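Local coordinates for nitroreductase family protein (Sphingopyxis sp., PDB 7DP1), which probably reduces nitro groups of dinitroaniline herbicides, using bound FMN as cofactor and NADPH as the source of electrons, at residues Arg27-Arg31 and Ala32-Arg36; Val220-Asp223 and Glu224-Trp228; Arg90-Thr93 and Asp94-Ser98. The protein carries 1 engineered substitution. All blocks are in the same frame, centred on the assembly; numbering follows the deposited sequence.

Contact 1: residues Arg27-Arg31 and Ala32-Arg36; sequences RPVDR and ALLAR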
loop_
_atom_site.group_PDB
_atom_site.type_symbol
_atom_site.label_atom_id
_atom_site.label_comp_id
_atom_site.label_asym_id
_atom_site.label_seq_id
_atom_site.Cartn_x
_atom_site.Cartn_y
_atom_site.Cartn_z
ATOM N N ARG A 27 -22.895 -16.222 -2.770
ATOM C CA ARG A 27 -23.459 -15.670 -1.560
ATOM C C ARG A 27 -23.243 -14.162 -1.598
ATOM O O ARG A 27 -22.120 -13.703 -1.823
ATOM C CB ARG A 27 -22.796 -16.306 -0.346
ATOM C CG ARG A 27 -23.245 -15.786 0.994
ATOM C CD ARG A 27 -22.495 -16.519 2.095
ATOM N NE ARG A 27 -22.831 -16.007 3.418
ATOM C CZ ARG A 27 -22.292 -16.456 4.545
ATOM N NH1 ARG A 27 -21.400 -17.435 4.503
ATOM N NH2 ARG A 27 -22.646 -15.932 5.713
ATOM N N PRO A 28 -24.320 -13.384 -1.418
ATOM C CA PRO A 28 -24.231 -11.923 -1.448
ATOM C C PRO A 28 -23.341 -11.392 -0.346
ATOM O O PRO A 28 -23.101 -12.064 0.656
ATOM C CB PRO A 28 -25.675 -11.468 -1.221
ATOM C CG PRO A 28 -26.358 -12.646 -0.611
ATOM C CD PRO A 28 -25.702 -13.835 -1.230
ATOM N N VAL A 29 -22.835 -10.190 -0.558
ATOM C CA VAL A 29 -22.065 -9.496 0.448
ATOM C C VAL A 29 -22.970 -8.468 1.139
ATOM O O VAL A 29 -23.666 -7.692 0.485
ATOM C CB VAL A 29 -20.836 -8.825 -0.181
ATOM C CG1 VAL A 29 -20.026 -8.114 0.873
ATOM C CG2 VAL A 29 -19.991 -9.873 -0.873
ATOM N N ASP A 30 -22.966 -8.484 2.465
ATOM C CA ASP A 30 -23.742 -7.542 3.260
ATOM C C ASP A 30 -23.251 -6.112 3.073
ATOM O O ASP A 30 -22.141 -5.786 3.512
ATOM C CB ASP A 30 -23.661 -7.904 4.741
ATOM C CG ASP A 30 -24.416 -6.923 5.621
ATOM O OD1 ASP A 30 -25.320 -6.234 5.103
ATOM O OD2 ASP A 30 -24.081 -6.811 6.821
ATOM N N ARG A 31 -24.055 -5.272 2.417
ATOM C CA ARG A 31 -23.714 -3.848 2.250
ATOM C C ARG A 31 -23.297 -3.208 3.575
ATOM O O ARG A 31 -22.356 -2.417 3.627
ATOM C CB ARG A 31 -24.897 -3.059 1.685
ATOM C CG ARG A 31 -24.650 -1.550 1.626
ATOM C CD ARG A 31 -25.944 -0.757 1.460
ATOM N NE ARG A 31 -25.701 0.639 1.096
ATOM C CZ ARG A 31 -25.213 1.569 1.914
ATOM N NH1 ARG A 31 -25.041 2.807 1.473
ATOM N NH2 ARG A 31 -24.895 1.267 3.166
ATOM N N ALA A 32 -24.024 -3.549 4.637
ATOM C CA ALA A 32 -23.745 -3.049 5.983
ATOM C C ALA A 32 -22.347 -3.389 6.469
ATOM O O ALA A 32 -21.640 -2.530 7.010
ATOM C CB ALA A 32 -24.768 -3.586 6.958
ATOM N N LEU A 33 -21.969 -4.654 6.308
ATOM C CA LEU A 33 -20.639 -5.098 6.701
ATOM C C LEU A 33 -19.563 -4.367 5.889
ATOM O O LEU A 33 -18.558 -3.924 6.443
ATOM C CB LEU A 33 -20.482 -6.605 6.541
ATOM C CG LEU A 33 -19.117 -7.123 6.999
ATOM C CD1 LEU A 33 -18.861 -6.711 8.442
ATOM C CD2 LEU A 33 -19.041 -8.620 6.844
ATOM N N LEU A 34 -19.766 -4.260 4.576
ATOM C CA LEU A 34 -18.814 -3.550 3.714
ATOM C C LEU A 34 -18.622 -2.134 4.209
ATOM O O LEU A 34 -17.494 -1.626 4.282
ATOM C CB LEU A 34 -19.276 -3.529 2.261
ATOM C CG LEU A 34 -18.923 -4.712 1.363
ATOM C CD1 LEU A 34 -19.283 -4.399 -0.086
ATOM C CD2 LEU A 34 -17.434 -5.000 1.489
ATOM N N ALA A 35 -19.733 -1.493 4.552
ATOM C CA ALA A 35 -19.685 -0.129 5.077
ATOM C C ALA A 35 -18.862 -0.103 6.349
ATOM O O ALA A 35 -18.066 0.799 6.521
ATOM C CB ALA A 35 -21.062 0.413 5.358
ATOM N N ARG A 36 -19.086 -1.082 7.232
ATOM C CA ARG A 36 -18.302 -1.163 8.458
ATOM C C ARG A 36 -16.807 -1.457 8.156
ATOM O O ARG A 36 -15.919 -1.024 8.924
ATOM C CB ARG A 36 -18.849 -2.167 9.463
ATOM C CG ARG A 36 -20.078 -1.601 10.179
ATOM C CD ARG A 36 -20.678 -2.580 11.142
ATOM N NE ARG A 36 -20.715 -3.959 10.677
ATOM C CZ ARG A 36 -21.815 -4.545 10.227
ATOM N NH1 ARG A 36 -22.948 -3.863 10.166
ATOM N NH2 ARG A 36 -21.785 -5.811 9.861
#
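Asp30 caps the start of helix 31-41, and both of its carboxylate oxygens take part. Asp30 OD1 accepts from the backbone N of Ala32 at 3.0 Å. Asp30 OD2 accepts from the backbone N of Leu33 at 3.1 Å. Both bonds are weak. With CG anti to the backbone N (chi1 178°), the Asp30 carboxylate lies beside its own carbonyl carbon and reaches forward to the first amides of the helix. The Ala32 methyl rests against it, with Ala32 CB 3.3 Å from Asp30 OD1. The positive end of the helix would probably stabilise this negative charge. A long salt bridge of 3.9 Å joins Asp30 OD2 to Arg36 NH2. The Arg36 chain bends at chi3 (-40°), and one face of its guanidinium lies over Ala32 O and Leu33 CA.

Leu34 N gives a nearly straight bond to Asp30 O (3.0 Å, 170°). Ala35 N bonds to Arg31 O at 2.9 Å. The Arg31 CB points away from residues 32-36, yet still touches Ala32 N. From CG to NE the Arg31 chain runs extended, and its NH2 comes 4.5 Å from Ala35 CB. Its guanidinium makes a cation-pi contact with Trp228 of the second subunit.

On the apolar side, Leu34 CG meets Val29 CG1 at 3.6 Å, and the two side chains cross at about a right angle. An alanine in place of Leu34 removes the branch that Val29 CG1 packs on, and would probably open a gap beside Val136.

Around this junction, Val29 and Leu34 both pack on Val136 of strand 136-143. Leu33 touches His168 and Leu170 in the loop after helix 148-167. Leu34 and Ala35 also lie against Trp228 of the second subunit, so the helix start joins the chain's sheet to the dimer interface.

Contact 2: residues Val220-Asp223 and Glu224-Trp228; sequences VGLD and EVIDW
Gly221, Leu222, Glu224, Val225 and Ile226 meet through backbone bonds in a short 3-10 turn that leads into strand 226-229. Glu224 N donates to Gly221 O at 3.0 Å. Leu222 O takes two donors, Val225 N and Ile226 N. Ile226 N lies 2.8 Å from Leu222 O, nearly along the C=O axis. Val225 N is also 2.8 Å from Leu222 O, but sits well above the carbonyl plane. The two bonds to one oxygen lie where the turn gives way to the strand.

Two apolar pairs add to the backbone bonds. Val220 CG2 meets Val225 CG2 at 3.8 Å, and the two side chains cross obliquely. Leu222 CG lies 4.2 Å from Ile226 CG1.

Across the dimer, residues 226-228 pair in a parallel ladder with a strand of the second subunit. Such a C-terminal arm, adding a strand to the partner's sheet, is known in the nitroreductase family. Val220 N also bonds to Gln51 of the second subunit.

Glu224 OE2 makes a long, weak ion pair with Arg99. With CG anti to the carbonyl carbon (chi1 -66°), the extended Glu224 chain crosses Val220 at about a right angle. Glu224 OE1 ends 3.6 Å from Val220 CB.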
loop_
_atom_site.group_PDB
_atom_site.type_symbol
_atom_site.label_atom_id
_atom_site.label_comp_id
_atom_site.label_asym_id
_atom_site.label_seq_id
_atom_site.Cartn_x
_atom_site.Cartn_y
_atom_site.Cartn_z
ATOM N N VAL A 220 9.535 -14.694 -1.873
ATOM C CA VAL A 220 10.982 -14.800 -1.745
ATOM C C VAL A 220 11.345 -14.771 -0.266
ATOM O O VAL A 220 10.547 -14.341 0.564
ATOM C CB VAL A 220 11.709 -13.674 -2.504
ATOM C CG1 VAL A 220 11.384 -13.743 -4.011
ATOM C CG2 VAL A 220 11.336 -12.315 -1.916
ATOM N N GLY A 221 12.542 -15.246 0.061
ATOM C CA GLY A 221 13.013 -15.231 1.432
ATOM C C GLY A 221 13.509 -13.851 1.793
ATOM O O GLY A 221 13.880 -13.073 0.918
ATOM N N LEU A 222 13.575 -13.566 3.086
ATOM C CA LEU A 222 13.928 -12.233 3.554
ATOM C C LEU A 222 15.297 -11.805 3.067
ATOM O O LEU A 222 15.584 -10.613 2.984
ATOM C CB LEU A 222 13.863 -12.174 5.076
ATOM C CG LEU A 222 12.506 -11.746 5.631
ATOM C CD1 LEU A 222 11.386 -12.703 5.290
ATOM C CD2 LEU A 222 12.620 -11.505 7.133
ATOM N N ASP A 223 16.109 -12.796 2.715
ATOM C CA ASP A 223 17.446 -12.618 2.168
ATOM C C ASP A 223 17.467 -11.664 0.977
ATOM O O ASP A 223 18.449 -10.948 0.761
ATOM C CB ASP A 223 17.981 -13.980 1.727
ATOM C CG ASP A 223 17.358 -15.125 2.513
ATOM O OD1 ASP A 223 17.771 -15.354 3.661
ATOM O OD2 ASP A 223 16.424 -15.774 1.998
ATOM N N GLU A 224 16.386 -11.691 0.196
ATOM C CA GLU A 224 16.247 -10.862 -0.996
ATOM C C GLU A 224 15.528 -9.559 -0.724
ATOM O O GLU A 224 15.346 -8.760 -1.640
ATOM C CB GLU A 224 15.484 -11.607 -2.096
ATOM C CG GLU A 224 16.189 -12.828 -2.665
ATOM C CD GLU A 224 15.503 -13.355 -3.913
ATOM O OE1 GLU A 224 14.956 -14.478 -3.867
ATOM O OE2 GLU A 224 15.494 -12.637 -4.935
ATOM N N VAL A 225 15.138 -9.334 0.527
ATOM C CA VAL A 225 14.269 -8.213 0.861
ATOM C C VAL A 225 14.905 -7.235 1.831
ATOM O O VAL A 225 14.838 -6.015 1.641
ATOM C CB VAL A 225 12.939 -8.682 1.521
ATOM C CG1 VAL A 225 12.020 -7.510 1.732
ATOM C CG2 VAL A 225 12.245 -9.772 0.708
ATOM N N ILE A 226 15.514 -7.780 2.878
ATOM C CA ILE A 226 15.959 -6.967 3.998
ATOM C C ILE A 226 17.481 -6.910 4.164
ATOM O O ILE A 226 18.149 -7.934 4.193
ATOM C CB ILE A 226 15.353 -7.497 5.306
ATOM C CG1 ILE A 226 13.853 -7.748 5.141
ATOM C CG2 ILE A 226 15.593 -6.510 6.427
ATOM C CD1 ILE A 226 13.035 -6.489 5.031
ATOM N N ASP A 227 18.015 -5.702 4.302
ATOM C CA ASP A 227 19.422 -5.513 4.657
ATOM C C ASP A 227 19.509 -4.917 6.055
ATOM O O ASP A 227 18.811 -3.955 6.366
ATOM C CB ASP A 227 20.117 -4.611 3.645
ATOM C CG ASP A 227 21.582 -4.468 3.915
ATOM O OD1 ASP A 227 22.226 -5.478 4.265
ATOM O OD2 ASP A 227 22.093 -3.340 3.786
ATOM N N TRP A 228 20.323 -5.514 6.915
ATOM C CA TRP A 228 20.480 -5.041 8.280
ATOM C C TRP A 228 21.805 -4.320 8.460
ATOM O O TRP A 228 22.844 -4.819 8.037
ATOM C CB TRP A 228 20.387 -6.209 9.270
ATOM C CG TRP A 228 19.189 -7.121 9.082
ATOM C CD1 TRP A 228 19.058 -8.132 8.170
ATOM C CD2 TRP A 228 17.966 -7.102 9.832
ATOM N NE1 TRP A 228 17.834 -8.737 8.305
ATOM C CE2 TRP A 228 17.145 -8.124 9.317
ATOM C CE3 TRP A 228 17.481 -6.314 10.880
ATOM C CZ2 TRP A 228 15.875 -8.381 9.820
ATOM C CZ3 TRP A 228 16.217 -6.579 11.381
ATOM C CH2 TRP A 228 15.435 -7.602 10.852
#

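Contact 3: residues Arg90-Thr93 and Asp94-Ser98; sequences RGLT and DPWDS
Thr93 O accepts a hydrogen bond from Asp97 N at 2.9 Å. This is a backbone bond of the i to i+4 kind, and it ties the incoming loop to the N-terminal part of helix 96-109. The bond is bent (141°), and the donor stands above the carbonyl plane of Thr93. The peptide bond before Pro95 is cis, in the bend that leads into the helix.

A second polar link is made by the Thr93 hydroxyl. Thr93 OG1 donates to Asp94 O at 3.2 Å. The hydroxyl takes the crowded position between backbone N and carbonyl carbon (chi1 60°). This also brings it to the Trp96 ring, where Thr93 OG1 lies in the ring plane, at the edge, 3.8 Å from Trp96 CZ3. One face of the same indole is touched near its rim by Pro95 CD. The ring is thus met both at an edge and over a face.

Leu92 splits its two methyls between Trp96 and Asp97. Leu92 CD1 packs on Trp96 CB at 3.6 Å, and the two side chains cross at about a right angle. Leu92 CD2 lies 3.8 Å from Asp97 OD1. The polar end of Asp97 has a stronger partner further along the helix, since OD1 forms a salt bridge with Arg100.

The turn lies at the surface and also touches the partner chain. Leu92 packs on Leu50 of the second subunit, and Trp96 on Met146 of the second subunit. The Leu92 side chain is about 12 Å from a bound FMN.

Ser98 bonds back to Asp94 and Pro95. Its N makes a weak bond to Asp94 OD1, and its hydroxyl makes a short one, Ser98 OG to Pro95 O at 2.8 Å.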
loop_
_atom_site.group_PDB
_atom_site.type_symbol
_atom_site.label_atom_id
_atom_site.label_comp_id
_atom_site.label_asym_id
_atom_site.label_seq_id
_atom_site.Cartn_x
_atom_site.Cartn_y
_atom_site.Cartn_z
ATOM N N ARG A 90 7.781 -1.686 -18.104
ATOM C CA ARG A 90 8.341 -2.056 -19.397
ATOM C C ARG A 90 9.822 -2.372 -19.280
ATOM O O ARG A 90 10.597 -1.563 -18.771
ATOM C CB ARG A 90 8.111 -0.949 -20.430
ATOM C CG ARG A 90 6.698 -0.911 -21.010
ATOM C CD ARG A 90 6.669 -0.018 -22.240
ATOM N NE ARG A 90 7.135 1.326 -21.904
ATOM C CZ ARG A 90 6.347 2.328 -21.530
ATOM N NH1 ARG A 90 6.873 3.510 -21.228
ATOM N NH2 ARG A 90 5.034 2.155 -21.481
ATOM N N GLY A 91 10.206 -3.554 -19.755
ATOM C CA GLY A 91 11.585 -3.993 -19.652
ATOM C C GLY A 91 11.851 -4.630 -18.303
ATOM O O GLY A 91 12.984 -4.621 -17.818
ATOM N N LEU A 92 10.804 -5.179 -17.695
ATOM C CA LEU A 92 10.949 -5.896 -16.436
ATOM C C LEU A 92 11.950 -7.056 -16.523
ATOM O O LEU A 92 11.776 -8.005 -17.289
ATOM C CB LEU A 92 9.581 -6.402 -15.985
ATOM C CG LEU A 92 9.446 -7.030 -14.601
ATOM C CD1 LEU A 92 9.844 -6.032 -13.529
ATOM C CD2 LEU A 92 8.017 -7.524 -14.408
ATOM N N THR A 93 13.005 -6.937 -15.721
ATOM C CA THR A 93 14.071 -7.928 -15.598
ATOM C C THR A 93 13.925 -8.879 -14.411
ATOM O O THR A 93 13.017 -8.731 -13.586
ATOM C CB THR A 93 15.450 -7.242 -15.477
ATOM O OG1 THR A 93 15.464 -6.411 -14.307
ATOM C CG2 THR A 93 15.732 -6.383 -16.692
ATOM N N ASP A 94 14.823 -9.865 -14.351
ATOM C CA ASP A 94 14.951 -10.732 -13.181
ATOM C C ASP A 94 15.540 -9.873 -12.063
ATOM O O ASP A 94 16.213 -8.879 -12.346
ATOM C CB ASP A 94 15.870 -11.929 -13.454
ATOM C CG ASP A 94 15.142 -13.100 -14.067
ATOM O OD1 ASP A 94 13.989 -13.374 -13.669
ATOM O OD2 ASP A 94 15.733 -13.758 -14.941
ATOM N N PRO A 95 15.317 -10.244 -10.789
ATOM C CA PRO A 95 14.571 -11.367 -10.205
ATOM C C PRO A 95 13.071 -11.276 -10.430
ATOM O O PRO A 95 12.369 -12.284 -10.384
ATOM C CB PRO A 95 14.886 -11.250 -8.712
ATOM C CG PRO A 95 15.060 -9.792 -8.504
ATOM C CD PRO A 95 15.792 -9.324 -9.740
ATOM N N TRP A 96 12.599 -10.066 -10.688
ATOM C CA TRP A 96 11.175 -9.785 -10.682
ATOM C C TRP A 96 10.412 -10.576 -11.727
ATOM O O TRP A 96 9.324 -11.080 -11.456
ATOM C CB TRP A 96 10.948 -8.289 -10.901
ATOM C CG TRP A 96 11.545 -7.488 -9.815
ATOM C CD1 TRP A 96 11.093 -7.364 -8.536
ATOM C CD2 TRP A 96 12.749 -6.717 -9.895
ATOM N NE1 TRP A 96 11.939 -6.557 -7.816
ATOM C CE2 TRP A 96 12.959 -6.141 -8.630
ATOM C CE3 TRP A 96 13.661 -6.447 -10.920
ATOM C CZ2 TRP A 96 14.047 -5.309 -8.359
ATOM C CZ3 TRP A 96 14.742 -5.627 -10.649
ATOM C CH2 TRP A 96 14.926 -5.066 -9.378
ATOM N N ASP A 97 10.969 -10.712 -12.919
ATOM C CA ASP A 97 10.172 -11.309 -13.968
ATOM C C ASP A 97 9.939 -12.801 -13.697
ATOM O O ASP A 97 8.868 -13.316 -14.001
ATOM C CB ASP A 97 10.844 -11.096 -15.324
ATOM C CG ASP A 97 9.895 -11.322 -16.477
ATOM O OD1 ASP A 97 8.952 -10.510 -16.622
ATOM O OD2 ASP A 97 10.093 -12.297 -17.237
ATOM N N SER A 98 10.887 -13.476 -13.052
ATOM C CA SER A 98 10.677 -14.887 -12.722
ATOM C C SER A 98 9.597 -15.061 -11.650
ATOM O O SER A 98 8.869 -16.051 -11.647
ATOM C CB SER A 98 11.991 -15.550 -12.279
ATOM O OG SER A 98 12.531 -14.955 -11.110
#

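In the fold
All three contacts are local and follow one another along the chain. None encloses or crosses another. Contact 1 comes first, where the loop after helix 11-17 enters helix 31-41. Contact 3 is next and ends the loop that runs from helix 60-74 to helix 96-109. It lies across the chain's centre from contact 1. Contact 2 is last, between strand 195-204 and the C-terminal strand 226-229. Contacts 2 and 3 touch: Glu224 OE2 packs 4.1 Å from Pro95 CB. Contacts 1 and 2 stay about 29 Å apart within one chain, between nearest atoms. Each touches the other's copy across the dimer, where Leu222 also packs on Ala35 of the second subunit.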